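Local coordinates for CPXV203 protein (Cowpox virus, PDB 4HKJ) that binds host MHC class I molecules and holds them back in the endoplasmic reticulum, away from the cell surface, at residues D[20-26]-D[140-146]. Residues are numbered along the deposited sequence; the frame is centred on the assembly and turned at random.
Sequences GMCIQAK and CINHLGV
Met21, present as selenomethionine, lies alongside Val146, its CE 3.7 Å from Val146 CG2. A bend at chi3 (-57°) in an otherwise extended chain puts CE there, while SE reaches Leu144 CD1. On the same face, Ile23 CG2 rests 3.7 Å from CD1 of Ile141, completing an apolar row.

Strands 20-25 and 143-146 run antiparallel (172°), their axes 4.7 Å apart at closest approach. Cys22 and Gly145 form a hydrogen-bonded pair: Cys22 N donates to Gly145 O (2.9 Å) and Gly145 N to Cys22 O. The ladder then slips. Gln24 N bonds to His143 O at 2.9 Å, yet Gln24 O takes the N-H of Asn142 at 2.7 Å; two residues thus face one, and with Asn142 in a helical conformation (psi -39°) this is consistent with a beta bulge. Past it, Lys26 N still reaches Cys140 O (3.0 Å), but from above the carbonyl plane. The Gln24 side chain, on the opposite face with Cys22, runs alongside that of Asn142, the amide planes turned apart; Asn142 OD1 is hydrogen-bonded to a basic side chain, and His143 NE2 to the backbone, of the chain of another protein.

Disulfides tie Cys22 to Cys169 and Cys140 to Cys110. Strand 141-152 edges the five-stranded sheet beside 15-25, which 81-88 flanks; Met21 and Ile141 touch 103-110 and 131-137 of the second sheet, Ile23 the former and Leu144 the latter, as in a beta sandwich.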
ATOM      1  N   GLY D  20     -13.155  -0.546  -3.193  1.00 63.37           N
ATOM      2  CA  GLY D  20     -12.236  -0.989  -4.222  1.00 62.03           C
ATOM      3  C   GLY D  20     -11.691  -2.367  -3.903  1.00 63.43           C
ATOM      4  O   GLY D  20     -11.496  -2.707  -2.737  1.00 59.65           O
HETATM    5  N   MSE D  21     -11.450  -3.166  -4.938  1.00 58.77           N
HETATM    6  CA  MSE D  21     -10.943  -4.520  -4.751  1.00 46.41           C
HETATM    7  C   MSE D  21     -10.078  -4.960  -5.927  1.00 49.13           C
HETATM    8  O   MSE D  21     -10.552  -5.045  -7.059  1.00 53.17           O
HETATM    9  CB  MSE D  21     -12.099  -5.499  -4.549  1.00 43.10           C
HETATM   10  CG  MSE D  21     -11.667  -6.940  -4.352  1.00 49.91           C
HETATM   11 SE   MSE D  21     -13.155  -8.120  -3.904  1.00 96.85          SE
HETATM   12  CE  MSE D  21     -13.798  -7.192  -2.313  1.00139.89           C
ATOM     13  N   CYS D  22      -8.805  -5.231  -5.653  1.00 47.15           N
ATOM     14  CA  CYS D  22      -7.873  -5.660  -6.690  1.00 52.37           C
ATOM     15  C   CYS D  22      -7.633  -7.164  -6.616  1.00 52.91           C
ATOM     16  O   CYS D  22      -7.195  -7.683  -5.590  1.00 60.16           O
ATOM     17  CB  CYS D  22      -6.545  -4.905  -6.568  1.00 51.16           C
ATOM     18  SG  CYS D  22      -5.358  -5.254  -7.893  1.00 60.18           S
ATOM     19  N   ILE D  23      -7.928  -7.857  -7.710  1.00 50.37           N
ATOM     20  CA  ILE D  23      -7.750  -9.301  -7.773  1.00 56.41           C
ATOM     21  C   ILE D  23      -6.655  -9.661  -8.773  1.00 61.09           C
ATOM     22  O   ILE D  23      -6.720  -9.276  -9.940  1.00 72.29           O
ATOM     23  CB  ILE D  23      -9.053 -10.010  -8.188  1.00 58.03           C
ATOM     24  CG1 ILE D  23     -10.251  -9.418  -7.443  1.00 56.05           C
ATOM     25  CG2 ILE D  23      -8.947 -11.505  -7.939  1.00 64.37           C
ATOM     26  CD1 ILE D  23     -11.584  -9.987  -7.880  1.00 42.96           C
ATOM     27  N   GLN D  24      -5.649 -10.396  -8.310  1.00 54.44           N
ATOM     28  CA  GLN D  24      -4.564 -10.831  -9.183  1.00 60.11           C
ATOM     29  C   GLN D  24      -4.689 -12.315  -9.519  1.00 61.47           C
ATOM     30  O   GLN D  24      -4.865 -13.151  -8.633  1.00 72.51           O
ATOM     31  CB  GLN D  24      -3.200 -10.541  -8.549  1.00 51.43           C
ATOM     32  CG  GLN D  24      -2.014 -10.904  -9.432  1.00 54.57           C
ATOM     33  CD  GLN D  24      -0.681 -10.539  -8.808  1.00 62.67           C
ATOM     34  OE1 GLN D  24      -0.483 -10.691  -7.603  1.00 60.17           O
ATOM     35  NE2 GLN D  24       0.242 -10.052  -9.630  1.00 70.75           N
ATOM     36  N   ALA D  25      -4.595 -12.631 -10.807  1.00 55.24           N
ATOM     37  CA  ALA D  25      -4.758 -14.000 -11.281  1.00 75.61           C
ATOM     38  C   ALA D  25      -3.570 -14.876 -10.904  1.00 78.14           C
ATOM     39  O   ALA D  25      -2.443 -14.395 -10.789  1.00 72.76           O
ATOM     40  CB  ALA D  25      -4.969 -14.013 -12.787  1.00 81.35           C
ATOM     41  N   LYS D  26      -3.833 -16.165 -10.717  1.00 85.23           N
ATOM     42  CA  LYS D  26      -2.785 -17.125 -10.390  1.00 83.71           C
ATOM     43  C   LYS D  26      -2.788 -18.284 -11.379  1.00 87.02           C
ATOM     44  O   LYS D  26      -3.836 -18.861 -11.667  1.00 91.61           O
ATOM     45  CB  LYS D  26      -2.966 -17.651  -8.965  1.00 78.16           C
ATOM     46  CG  LYS D  26      -1.966 -18.725  -8.567  1.00 78.64           C
ATOM     47  CD  LYS D  26      -2.177 -19.172  -7.129  1.00 79.34           C
ATOM     48  CE  LYS D  26      -1.118 -20.176  -6.703  1.00 81.06           C
ATOM     49  NZ  LYS D  26      -1.255 -20.551  -5.270  1.00 78.72           N
ATOM     50  N   CYS D 140      -7.193 -19.952  -8.234  1.00 71.51           N
ATOM     51  CA  CYS D 140      -7.063 -19.087  -9.402  1.00 76.81           C
ATOM     52  C   CYS D 140      -6.762 -17.636  -9.028  1.00 74.97           C
ATOM     53  O   CYS D 140      -6.605 -16.786  -9.903  1.00 78.20           O
ATOM     54  CB  CYS D 140      -8.323 -19.160 -10.272  1.00 88.10           C
ATOM     55  SG  CYS D 140      -9.862 -18.681  -9.441  1.00103.97           S
ATOM     56  N   ILE D 141      -6.673 -17.356  -7.731  1.00 75.14           N
ATOM     57  CA  ILE D 141      -6.390 -16.001  -7.266  1.00 61.93           C
ATOM     58  C   ILE D 141      -5.097 -15.925  -6.457  1.00 62.69           C
ATOM     59  O   ILE D 141      -4.963 -16.567  -5.413  1.00 68.01           O
ATOM     60  CB  ILE D 141      -7.559 -15.431  -6.438  1.00 55.94           C
ATOM     61  CG1 ILE D 141      -8.795 -15.270  -7.321  1.00 53.56           C
ATOM     62  CG2 ILE D 141      -7.175 -14.100  -5.815  1.00 51.67           C
ATOM     63  CD1 ILE D 141     -10.017 -14.794  -6.578  1.00 67.74           C
ATOM     64  N   ASN D 142      -4.150 -15.131  -6.947  1.00 64.70           N
ATOM     65  CA  ASN D 142      -2.838 -15.015  -6.319  1.00 71.60           C
ATOM     66  C   ASN D 142      -2.815 -14.035  -5.149  1.00 67.79           C
ATOM     67  O   ASN D 142      -2.155 -14.279  -4.137  1.00 57.88           O
ATOM     68  CB  ASN D 142      -1.787 -14.612  -7.355  1.00 60.46           C
ATOM     69  CG  ASN D 142      -0.373 -14.832  -6.863  1.00 67.72           C
ATOM     70  OD1 ASN D 142      -0.122 -15.708  -6.035  1.00 65.14           O
ATOM     71  ND2 ASN D 142       0.562 -14.036  -7.369  1.00 71.50           N
ATOM     72  N   HIS D 143      -3.533 -12.926  -5.293  1.00 61.52           N
ATOM     73  CA  HIS D 143      -3.603 -11.916  -4.241  1.00 62.03           C
ATOM     74  C   HIS D 143      -4.874 -11.076  -4.347  1.00 56.58           C
ATOM     75  O   HIS D 143      -5.372 -10.824  -5.444  1.00 59.89           O
ATOM     76  CB  HIS D 143      -2.372 -11.008  -4.283  1.00 51.46           C
ATOM     77  CG  HIS D 143      -2.318 -10.019  -3.161  1.00 49.80           C
ATOM     78  ND1 HIS D 143      -2.986  -8.815  -3.198  1.00 50.39           N
ATOM     79  CD2 HIS D 143      -1.680 -10.058  -1.967  1.00 76.01           C
ATOM     80  CE1 HIS D 143      -2.761  -8.154  -2.077  1.00 58.35           C
ATOM     81  NE2 HIS D 143      -1.970  -8.886  -1.313  1.00 68.33           N
ATOM     82  N   LEU D 144      -5.392 -10.646  -3.199  1.00 46.65           N
ATOM     83  CA  LEU D 144      -6.591  -9.816  -3.155  1.00 44.09           C
ATOM     84  C   LEU D 144      -6.438  -8.675  -2.153  1.00 42.61           C
ATOM     85  O   LEU D 144      -6.156  -8.903  -0.976  1.00 65.37           O
ATOM     86  CB  LEU D 144      -7.820 -10.664  -2.811  1.00 44.51           C
ATOM     87  CG  LEU D 144      -9.196  -9.999  -2.873  1.00 50.14           C
ATOM     88  CD1 LEU D 144     -10.212 -10.950  -3.482  1.00 43.32           C
ATOM     89  CD2 LEU D 144      -9.658  -9.553  -1.495  1.00 57.95           C
ATOM     90  N   GLY D 145      -6.626  -7.449  -2.629  1.00 59.40           N
ATOM     91  CA  GLY D 145      -6.572  -6.278  -1.773  1.00 49.67           C
ATOM     92  C   GLY D 145      -7.895  -5.542  -1.780  1.00 49.48           C
ATOM     93  O   GLY D 145      -8.602  -5.532  -2.786  1.00 58.15           O
ATOM     94  N   VAL D 146      -8.239  -4.931  -0.650  1.00 56.72           N
ATOM     95  CA  VAL D 146      -9.507  -4.217  -0.522  1.00 61.51           C
ATOM     96  C   VAL D 146      -9.313  -2.816   0.047  1.00 64.26           C
ATOM     97  O   VAL D 146      -8.769  -2.651   1.138  1.00 60.88           O
ATOM     98  CB  VAL D 146     -10.500  -4.972   0.372  1.00 56.05           C
ATOM     99  CG1 VAL D 146     -11.770  -4.158   0.572  1.00 35.28           C
ATOM    100  CG2 VAL D 146     -10.823  -6.332  -0.217  1.00 53.23           C
TER